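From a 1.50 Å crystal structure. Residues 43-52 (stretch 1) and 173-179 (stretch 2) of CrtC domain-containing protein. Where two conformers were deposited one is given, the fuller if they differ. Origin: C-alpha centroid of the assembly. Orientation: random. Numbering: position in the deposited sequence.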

# COMPACT_ATOMS: atom_id res chain seq x y z
N ILE A 43 -0.59 21.28 2.30
CA ILE A 43 -0.73 20.23 1.28
C ILE A 43 -1.80 20.63 0.27
O ILE A 43 -2.64 21.49 0.50
CB ILE A 43 -1.02 18.86 1.92
CG1 ILE A 43 -2.34 18.89 2.69
CG2 ILE A 43 0.13 18.46 2.86
CD1 ILE A 43 -2.75 17.54 3.23
N VAL A 44 -1.74 20.00 -0.91
CA VAL A 44 -2.49 20.54 -2.05
C VAL A 44 -3.92 20.00 -2.16
O VAL A 44 -4.57 20.22 -3.19
CB VAL A 44 -1.75 20.30 -3.37
CG1 VAL A 44 -0.40 21.01 -3.35
CG2 VAL A 44 -1.58 18.81 -3.66
N TYR A 45 -4.42 19.33 -1.13
CA TYR A 45 -5.82 18.90 -1.13
C TYR A 45 -6.30 18.69 0.30
O TYR A 45 -5.51 18.60 1.25
CB TYR A 45 -6.02 17.61 -1.94
CG TYR A 45 -4.95 16.57 -1.74
CD1 TYR A 45 -4.84 15.87 -0.55
CD2 TYR A 45 -4.02 16.30 -2.74
CE1 TYR A 45 -3.85 14.92 -0.35
CE2 TYR A 45 -3.04 15.36 -2.56
CZ TYR A 45 -2.95 14.68 -1.37
OH TYR A 45 -1.97 13.73 -1.18
N GLY A 46 -7.62 18.63 0.43
CA GLY A 46 -8.25 18.08 1.64
C GLY A 46 -8.38 16.58 1.49
O GLY A 46 -8.76 16.07 0.44
N LEU A 47 -8.05 15.86 2.57
CA LEU A 47 -8.13 14.40 2.53
C LEU A 47 -9.56 13.93 2.30
O LEU A 47 -9.81 13.08 1.44
CB LEU A 47 -7.58 13.80 3.82
CG LEU A 47 -6.14 14.19 4.16
CD1 LEU A 47 -5.59 13.33 5.29
CD2 LEU A 47 -5.25 14.07 2.91
N SER A 48 -10.50 14.47 3.08
CA SER A 48 -11.87 13.98 3.04
C SER A 48 -12.47 14.13 1.64
O SER A 48 -13.12 13.22 1.12
CB SER A 48 -12.73 14.74 4.06
OG SER A 48 -12.32 14.46 5.39
N GLU A 49 -12.23 15.29 1.03
CA GLU A 49 -12.76 15.62 -0.29
C GLU A 49 -12.11 14.80 -1.40
O GLU A 49 -12.64 14.74 -2.51
CB GLU A 49 -12.54 17.11 -0.56
CG GLU A 49 -13.32 18.08 0.35
CD GLU A 49 -12.75 18.24 1.77
OE1 GLU A 49 -11.62 17.78 2.06
OE2 GLU A 49 -13.44 18.85 2.61
N SER A 50 -10.95 14.21 -1.12
CA SER A 50 -10.22 13.41 -2.09
C SER A 50 -10.66 11.95 -2.13
O SER A 50 -10.22 11.20 -3.01
CB SER A 50 -8.73 13.47 -1.76
OG SER A 50 -8.28 14.80 -1.93
N GLN A 51 -11.52 11.53 -1.21
CA GLN A 51 -11.90 10.14 -1.08
C GLN A 51 -13.04 9.64 -1.98
O GLN A 51 -13.03 8.46 -2.34
CB GLN A 51 -12.29 9.87 0.38
CG GLN A 51 -11.12 9.97 1.37
CD GLN A 51 -10.34 8.67 1.42
OE1 GLN A 51 -9.69 8.30 0.45
NE2 GLN A 51 -10.44 7.95 2.53
N PRO A 52 -14.02 10.46 -2.36
CA PRO A 52 -15.19 9.90 -3.07
C PRO A 52 -14.88 9.29 -4.43
O PRO A 52 -13.90 9.62 -5.10
CB PRO A 52 -16.12 11.11 -3.23
CG PRO A 52 -15.80 11.96 -2.06
CD PRO A 52 -14.30 11.84 -1.92
N THR A 173 0.49 12.76 -10.35
CA THR A 173 -0.29 11.94 -9.44
C THR A 173 -0.47 12.68 -8.13
O THR A 173 0.32 13.57 -7.77
CB THR A 173 0.33 10.56 -9.19
OG1 THR A 173 -0.66 9.69 -8.61
CG2 THR A 173 1.52 10.64 -8.25
N TRP A 174 -1.54 12.32 -7.43
CA TRP A 174 -1.81 12.80 -6.08
C TRP A 174 -1.93 11.58 -5.20
O TRP A 174 -2.64 10.64 -5.56
CB TRP A 174 -3.11 13.62 -6.03
CG TRP A 174 -3.01 14.92 -6.76
CD1 TRP A 174 -2.69 16.13 -6.24
CD2 TRP A 174 -3.21 15.12 -8.16
NE1 TRP A 174 -2.68 17.09 -7.23
CE2 TRP A 174 -2.99 16.49 -8.42
CE3 TRP A 174 -3.55 14.27 -9.23
CZ2 TRP A 174 -3.11 17.04 -9.70
CZ3 TRP A 174 -3.65 14.82 -10.51
CH2 TRP A 174 -3.44 16.19 -10.73
N GLU A 175 -1.20 11.56 -4.08
CA GLU A 175 -1.16 10.35 -3.27
C GLU A 175 -0.93 10.70 -1.80
O GLU A 175 -0.03 11.47 -1.48
CB GLU A 175 -0.06 9.40 -3.75
CG GLU A 175 0.02 8.08 -2.96
CD GLU A 175 1.37 7.37 -3.08
OE1 GLU A 175 2.34 7.97 -3.61
OE2 GLU A 175 1.47 6.21 -2.63
N PHE A 176 -1.73 10.10 -0.91
CA PHE A 176 -1.44 10.16 0.52
C PHE A 176 -1.60 8.77 1.14
O PHE A 176 -2.38 7.94 0.68
CB PHE A 176 -2.30 11.20 1.27
CG PHE A 176 -3.79 10.94 1.24
CD1 PHE A 176 -4.60 11.52 0.26
CD2 PHE A 176 -4.40 10.18 2.23
CE1 PHE A 176 -5.96 11.33 0.24
CE2 PHE A 176 -5.77 9.98 2.21
CZ PHE A 176 -6.55 10.55 1.22
N GLY A 177 -0.81 8.54 2.17
CA GLY A 177 -0.87 7.31 2.94
C GLY A 177 -1.27 7.62 4.37
O GLY A 177 -0.84 8.63 4.94
N LEU A 178 -2.11 6.76 4.94
CA LEU A 178 -2.46 6.83 6.35
C LEU A 178 -1.85 5.59 6.99
O LEU A 178 -2.40 4.49 6.85
CB LEU A 178 -3.98 6.84 6.54
CG LEU A 178 -4.69 7.93 5.73
CD1 LEU A 178 -6.22 7.86 5.85
CD2 LEU A 178 -4.17 9.32 6.10
N PRO A 179 -0.68 5.70 7.65
CA PRO A 179 0.18 4.50 7.83
C PRO A 179 -0.23 3.51 8.91
O PRO A 179 -0.01 2.30 8.73
CB PRO A 179 1.55 5.10 8.18
CG PRO A 179 1.45 6.53 7.86
CD PRO A 179 0.03 6.94 7.98

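Segments distant in sequence may pack largely through side-chain and aromatic contacts, with no hydrogen bonds between them. The contact between residues 43-52 and the strand 173-179 illustrates the principle: it buries 368 Å² in total, yet no hydrogen bond crosses it. Because side chains alternate along a strand, W174, F176 and L178 point toward the first stretch, whereas E175 points away.

The contact begins at V44, an exposed residue whose CG2 lies 3.9 Å from CD1 of W174, at the edge of the indole. Y45 then reaches in among three successive strand residues. Its CD2 approaches CD1 of W174 at 3.7 Å, the Y45 ring and the five-membered ring of W174 meeting rim to rim, with their planes at 67°. Its CE1 comes within 3.5 Å of CD1 of F176, an oblique pairing with ring centroids 5.7 Å apart. The phenol oxygen illustrates why distance alone is a poor guide: Y45 OH sits 3.0 Å from the backbone O of E175, but the angle is unfavourable for a hydrogen bond, and the hydroxyl is satisfied elsewhere in the structure.

G46 makes no contact with the strand, but its carbonyl O accepts a 2.7 Å hydrogen bond from OG of S50, a local link between G46 and S50. L47 lies over the face of the F176 ring. Its CD2 stands 3.7 Å from the centroid of the F176 ring and only 10° off the ring normal, a CH-pi contact over the face, while its CD1 reaches CD2 of L178 at a looser 4.3 Å.

S48 and E49 take no part. S50 returns to the contact, its CB 4.0 Å from CE1 of F176 at the ring edge. Finally, Q51 starts sideways but bends inward, bringing OE1 to 3.9 Å from CZ of F176, the residue most covered by this packing.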